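Local structure of apoptosis regulator Bcl-2 homolog (Canarypox virus, 5WOS) at residues 52-65 with 94-106. The protein inhibits apoptosis of the infected host cell, binding pro-apoptotic BAK1 and BAX, supposedly to prevent their activation, and other BH3-containing proteins such as BIM. Sequence-based numbering, arbitrary orientation.
Sequences MCDIILRDNIVEFR and RVISIIAFGAYVT
F64 lays one face of its ring over the edge of F101, an edge-to-face pair with centroids 5.0 Å apart and planes at 81°. F101 CD1 sits over the centre of that face, 3.6 Å from F64 CD1, and F101 CB adds a CH-pi contact near the far end of the ring. F101 CG is anti to the backbone N (chi1 179°), which directs the ring edge at F64. The opposite face of F64 carries the carbonyl oxygen of N60, offset toward the rim, while L57 CD2 lies at the edge, so the phenyl is held from several directions.

Y104 runs the other way past F64: its CD2 is 3.6 Å from F64 CB. I61 CD1 presses on the other half of the Y104 ring, 3.3 Å from Y104 CD1, and the phenol oxygen ends beside the aliphatic start of R65.

Toward the other end the helices draw close, C53 CA lying 4.9 Å from A100 CA. Here the small A100 methyl fits among C53, I56 and L57, with I56 CG2 3.8 Å from A100 CB. I96 CG2 then fills the corner between M52, C53 and I56, touching I56 CD1 at 3.6 Å. S97 OG also touches I56 CD1 and is hydrogen-bonded to G93 O.

The bound peptide packs on M52, N60 and S97, and R94 forms salt bridges with an acidic side chain of the peptide and with D88. Segments 52-65 and 94-106 cross at -66°, and the helices that carry them, 43-69 and 92-112, thus line the BH3-binding groove of an all-helical Bcl-2 fold.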
loop_
_atom_site.group_PDB
_atom_site.type_symbol
_atom_site.label_atom_id
_atom_site.label_comp_id
_atom_site.label_asym_id
_atom_site.label_seq_id
_atom_site.Cartn_x
_atom_site.Cartn_y
_atom_site.Cartn_z
ATOM N N MET A 52 -1.523 -9.615 5.681
ATOM C CA MET A 52 -2.512 -9.289 4.658
ATOM C C MET A 52 -1.843 -8.992 3.323
ATOM O O MET A 52 -2.272 -9.490 2.274
ATOM C CB MET A 52 -3.354 -8.098 5.108
ATOM C CG MET A 52 -4.333 -8.410 6.221
ATOM S SD MET A 52 -5.299 -6.961 6.666
ATOM C CE MET A 52 -6.495 -7.681 7.786
ATOM N N CYS A 53 -0.787 -8.176 3.338
ATOM C CA CYS A 53 -0.109 -7.824 2.095
ATOM C C CYS A 53 0.664 -9.007 1.526
ATOM O O CYS A 53 0.768 -9.145 0.303
ATOM C CB CYS A 53 0.830 -6.639 2.323
ATOM S SG CYS A 53 -0.002 -5.107 2.810
ATOM N N ASP A 54 1.207 -9.867 2.389
ATOM C CA ASP A 54 1.949 -11.026 1.905
ATOM C C ASP A 54 1.032 -12.041 1.234
ATOM O O ASP A 54 1.482 -12.794 0.362
ATOM C CB ASP A 54 2.713 -11.683 3.055
ATOM C CG ASP A 54 3.935 -10.889 3.477
ATOM O OD1 ASP A 54 4.231 -9.858 2.837
ATOM O OD2 ASP A 54 4.602 -11.297 4.450
ATOM N N ILE A 55 -0.243 -12.087 1.626
ATOM C CA ILE A 55 -1.202 -12.948 0.937
ATOM C C ILE A 55 -1.521 -12.382 -0.441
ATOM O O ILE A 55 -1.519 -13.105 -1.444
ATOM C CB ILE A 55 -2.484 -13.115 1.774
ATOM C CG1 ILE A 55 -2.165 -13.655 3.171
ATOM C CG2 ILE A 55 -3.450 -14.067 1.074
ATOM C CD1 ILE A 55 -3.280 -13.426 4.173
ATOM N N ILE A 56 -1.808 -11.081 -0.509
ATOM C CA ILE A 56 -2.118 -10.451 -1.790
ATOM C C ILE A 56 -0.947 -10.606 -2.752
ATOM O O ILE A 56 -1.125 -10.964 -3.923
ATOM C CB ILE A 56 -2.490 -8.973 -1.577
ATOM C CG1 ILE A 56 -3.906 -8.877 -1.004
ATOM C CG2 ILE A 56 -2.387 -8.182 -2.880
ATOM C CD1 ILE A 56 -4.261 -7.505 -0.496
ATOM N N LEU A 57 0.267 -10.337 -2.274
ATOM C CA LEU A 57 1.443 -10.478 -3.123
ATOM C C LEU A 57 1.584 -11.910 -3.622
ATOM O O LEU A 57 1.760 -12.150 -4.821
ATOM C CB LEU A 57 2.694 -10.046 -2.354
ATOM C CG LEU A 57 2.869 -8.540 -2.141
ATOM C CD1 LEU A 57 3.996 -8.263 -1.162
ATOM C CD2 LEU A 57 3.135 -7.835 -3.460
ATOM N N ARG A 58 1.499 -12.880 -2.711
ATOM C CA ARG A 58 1.684 -14.273 -3.098
ATOM C C ARG A 58 0.695 -14.693 -4.177
ATOM O O ARG A 58 1.042 -15.488 -5.058
ATOM C CB ARG A 58 1.554 -15.170 -1.866
ATOM C CG ARG A 58 1.661 -16.658 -2.156
ATOM C CD ARG A 58 0.302 -17.320 -2.079
ATOM N NE ARG A 58 -0.272 -17.239 -0.737
ATOM C CZ ARG A 58 -1.549 -17.473 -0.451
ATOM N NH1 ARG A 58 -2.401 -17.801 -1.413
ATOM N NH2 ARG A 58 -1.977 -17.375 0.798
ATOM N N ASP A 59 -0.527 -14.164 -4.140
ATOM C CA ASP A 59 -1.568 -14.538 -5.088
ATOM C C ASP A 59 -1.611 -13.659 -6.333
ATOM O O ASP A 59 -2.254 -14.044 -7.316
ATOM C CB ASP A 59 -2.938 -14.489 -4.403
ATOM C CG ASP A 59 -3.065 -15.495 -3.278
ATOM O OD1 ASP A 59 -2.485 -16.593 -3.398
ATOM O OD2 ASP A 59 -3.745 -15.189 -2.275
ATOM N N ASN A 60 -0.952 -12.494 -6.323
ATOM C CA ASN A 60 -1.105 -11.541 -7.417
ATOM C C ASN A 60 0.224 -10.937 -7.862
ATOM O O ASN A 60 0.224 -9.919 -8.567
ATOM C CB ASN A 60 -2.063 -10.413 -7.022
ATOM C CG ASN A 60 -3.438 -10.922 -6.640
ATOM O OD1 ASN A 60 -4.263 -11.210 -7.507
ATOM N ND2 ASN A 60 -3.694 -11.032 -5.340
ATOM N N ILE A 61 1.354 -11.532 -7.479
ATOM C CA ILE A 61 2.638 -10.984 -7.899
ATOM C C ILE A 61 2.796 -11.084 -9.412
ATOM O O ILE A 61 3.437 -10.229 -10.034
ATOM C CB ILE A 61 3.786 -11.695 -7.155
ATOM C CG1 ILE A 61 5.039 -10.825 -7.153
ATOM C CG2 ILE A 61 4.078 -13.066 -7.752
ATOM C CD1 ILE A 61 5.002 -9.747 -6.109
ATOM N N VAL A 62 2.213 -12.114 -10.030
ATOM C CA VAL A 62 2.332 -12.289 -11.475
ATOM C C VAL A 62 1.587 -11.180 -12.209
ATOM O O VAL A 62 2.115 -10.570 -13.146
ATOM C CB VAL A 62 1.818 -13.681 -11.884
ATOM C CG1 VAL A 62 1.856 -13.849 -13.401
ATOM C CG2 VAL A 62 2.638 -14.764 -11.203
ATOM N N GLU A 63 0.341 -10.918 -11.813
ATOM C CA GLU A 63 -0.400 -9.816 -12.418
ATOM C C GLU A 63 0.326 -8.494 -12.221
ATOM O O GLU A 63 0.437 -7.691 -13.157
ATOM C CB GLU A 63 -1.813 -9.749 -11.838
ATOM C CG GLU A 63 -2.793 -10.714 -12.485
ATOM C CD GLU A 63 -2.985 -10.444 -13.970
ATOM O OE1 GLU A 63 -3.261 -9.281 -14.334
ATOM O OE2 GLU A 63 -2.844 -11.391 -14.773
ATOM N N PHE A 64 0.826 -8.245 -11.008
ATOM C CA PHE A 64 1.599 -7.034 -10.762
ATOM C C PHE A 64 2.771 -6.917 -11.732
ATOM O O PHE A 64 3.058 -5.828 -12.241
ATOM C CB PHE A 64 2.114 -7.021 -9.322
ATOM C CG PHE A 64 1.044 -6.824 -8.276
ATOM C CD1 PHE A 64 -0.266 -6.533 -8.622
ATOM C CD2 PHE A 64 1.368 -6.915 -6.930
ATOM C CE1 PHE A 64 -1.231 -6.346 -7.650
ATOM C CE2 PHE A 64 0.409 -6.730 -5.951
ATOM C CZ PHE A 64 -0.893 -6.444 -6.311
ATOM N N ARG A 65 3.470 -8.028 -11.985
ATOM C CA ARG A 65 4.613 -8.017 -12.896
ATOM C C ARG A 65 4.204 -7.636 -14.314
ATOM O O ARG A 65 4.969 -6.984 -15.034
ATOM C CB ARG A 65 5.288 -9.388 -12.898
ATOM C CG ARG A 65 6.636 -9.442 -13.607
ATOM C CD ARG A 65 7.169 -10.870 -13.625
ATOM N NE ARG A 65 8.631 -10.928 -13.688
ATOM C CZ ARG A 65 9.352 -11.251 -14.762
ATOM N NH1 ARG A 65 10.676 -11.266 -14.681
ATOM N NH2 ARG A 65 8.768 -11.564 -15.913
ATOM N N ARG A 94 -9.246 -2.539 -0.388
ATOM C CA ARG A 94 -8.578 -1.710 -1.385
ATOM C C ARG A 94 -7.352 -1.023 -0.798
ATOM O O ARG A 94 -6.305 -0.945 -1.454
ATOM C CB ARG A 94 -9.565 -0.689 -1.951
ATOM C CG ARG A 94 -10.660 -1.331 -2.783
ATOM C CD ARG A 94 -11.735 -0.345 -3.201
ATOM N NE ARG A 94 -12.762 -0.996 -4.010
ATOM C CZ ARG A 94 -13.713 -0.354 -4.679
ATOM N NH1 ARG A 94 -13.779 0.969 -4.650
ATOM N NH2 ARG A 94 -14.597 -1.041 -5.388
ATOM N N VAL A 95 -7.456 -0.524 0.435
ATOM C CA VAL A 95 -6.320 0.139 1.074
ATOM C C VAL A 95 -5.143 -0.821 1.198
ATOM O O VAL A 95 -3.988 -0.442 0.965
ATOM C CB VAL A 95 -6.736 0.705 2.446
ATOM C CG1 VAL A 95 -5.530 1.215 3.213
ATOM C CG2 VAL A 95 -7.751 1.827 2.267
ATOM N N ILE A 96 -5.412 -2.076 1.570
ATOM C CA ILE A 96 -4.334 -3.049 1.719
ATOM C C ILE A 96 -3.737 -3.397 0.360
ATOM O O ILE A 96 -2.512 -3.508 0.215
ATOM C CB ILE A 96 -4.848 -4.302 2.451
ATOM C CG1 ILE A 96 -5.237 -3.962 3.897
ATOM C CG2 ILE A 96 -3.810 -5.415 2.415
ATOM C CD1 ILE A 96 -4.074 -3.584 4.792
ATOM N N SER A 97 -4.588 -3.584 -0.653
ATOM C CA SER A 97 -4.099 -3.880 -1.996
ATOM C C SER A 97 -3.164 -2.789 -2.500
ATOM O O SER A 97 -2.168 -3.076 -3.173
ATOM C CB SER A 97 -5.282 -4.051 -2.948
ATOM O OG SER A 97 -6.189 -5.008 -2.438
ATOM N N ILE A 98 -3.477 -1.528 -2.193
ATOM C CA ILE A 98 -2.596 -0.420 -2.556
ATOM C C ILE A 98 -1.238 -0.579 -1.883
ATOM O O ILE A 98 -0.185 -0.442 -2.518
ATOM C CB ILE A 98 -3.256 0.919 -2.182
ATOM C CG1 ILE A 98 -4.437 1.200 -3.108
ATOM C CG2 ILE A 98 -2.243 2.073 -2.228
ATOM C CD1 ILE A 98 -5.452 2.154 -2.516
ATOM N N ILE A 99 -1.244 -0.859 -0.580
ATOM C CA ILE A 99 0.005 -0.995 0.161
ATOM C C ILE A 99 0.833 -2.139 -0.406
ATOM O O ILE A 99 2.052 -2.017 -0.585
ATOM C CB ILE A 99 -0.288 -1.193 1.660
ATOM C CG1 ILE A 99 -0.983 0.047 2.232
ATOM C CG2 ILE A 99 0.998 -1.480 2.432
ATOM C CD1 ILE A 99 -1.655 -0.193 3.577
ATOM N N ALA A 100 0.185 -3.267 -0.703
ATOM C CA ALA A 100 0.906 -4.416 -1.240
ATOM C C ALA A 100 1.506 -4.095 -2.602
ATOM O O ALA A 100 2.699 -4.323 -2.838
ATOM C CB ALA A 100 -0.026 -5.623 -1.329
ATOM N N PHE A 101 0.688 -3.568 -3.517
ATOM C CA PHE A 101 1.198 -3.168 -4.824
ATOM C C PHE A 101 2.258 -2.085 -4.688
ATOM O O PHE A 101 3.256 -2.085 -5.419
ATOM C CB PHE A 101 0.051 -2.688 -5.711
ATOM C CG PHE A 101 0.494 -2.224 -7.073
ATOM C CD1 PHE A 101 0.753 -3.138 -8.078
ATOM C CD2 PHE A 101 0.653 -0.876 -7.343
ATOM C CE1 PHE A 101 1.161 -2.717 -9.328
ATOM C CE2 PHE A 101 1.060 -0.451 -8.593
ATOM C CZ PHE A 101 1.315 -1.374 -9.584
ATOM N N GLY A 102 2.062 -1.149 -3.759
ATOM C CA GLY A 102 3.114 -0.193 -3.465
ATOM C C GLY A 102 4.403 -0.873 -3.046
ATOM O O GLY A 102 5.490 -0.498 -3.497
ATOM N N ALA A 103 4.299 -1.891 -2.186
ATOM C CA ALA A 103 5.485 -2.628 -1.762
ATOM C C ALA A 103 6.191 -3.266 -2.952
ATOM O O ALA A 103 7.420 -3.206 -3.059
ATOM C CB ALA A 103 5.102 -3.692 -0.735
ATOM N N TYR A 104 5.429 -3.881 -3.860
ATOM C CA TYR A 104 6.043 -4.527 -5.016
ATOM C C TYR A 104 6.795 -3.513 -5.870
ATOM O O TYR A 104 7.944 -3.747 -6.263
ATOM C CB TYR A 104 4.983 -5.247 -5.852
ATOM C CG TYR A 104 5.565 -5.904 -7.081
ATOM C CD1 TYR A 104 6.482 -6.936 -6.961
ATOM C CD2 TYR A 104 5.213 -5.483 -8.356
ATOM C CE1 TYR A 104 7.026 -7.542 -8.076
ATOM C CE2 TYR A 104 5.755 -6.084 -9.482
ATOM C CZ TYR A 104 6.662 -7.114 -9.333
ATOM O OH TYR A 104 7.210 -7.720 -10.438
ATOM N N VAL A 105 6.154 -2.383 -6.179
ATOM C CA VAL A 105 6.814 -1.335 -6.958
ATOM C C VAL A 105 8.122 -0.928 -6.292
ATOM O O VAL A 105 9.163 -0.798 -6.947
ATOM C CB VAL A 105 5.872 -0.129 -7.135
ATOM C CG1 VAL A 105 6.645 1.130 -7.525
ATOM C CG2 VAL A 105 4.822 -0.436 -8.186
ATOM N N THR A 106 8.083 -0.721 -4.975
ATOM C CA THR A 106 9.282 -0.310 -4.253
ATOM C C THR A 106 10.406 -1.319 -4.455
ATOM O O THR A 106 11.538 -0.947 -4.785
ATOM C CB THR A 106 8.961 -0.140 -2.765
ATOM O OG1 THR A 106 7.848 0.751 -2.613
ATOM C CG2 THR A 106 10.148 0.435 -2.017
#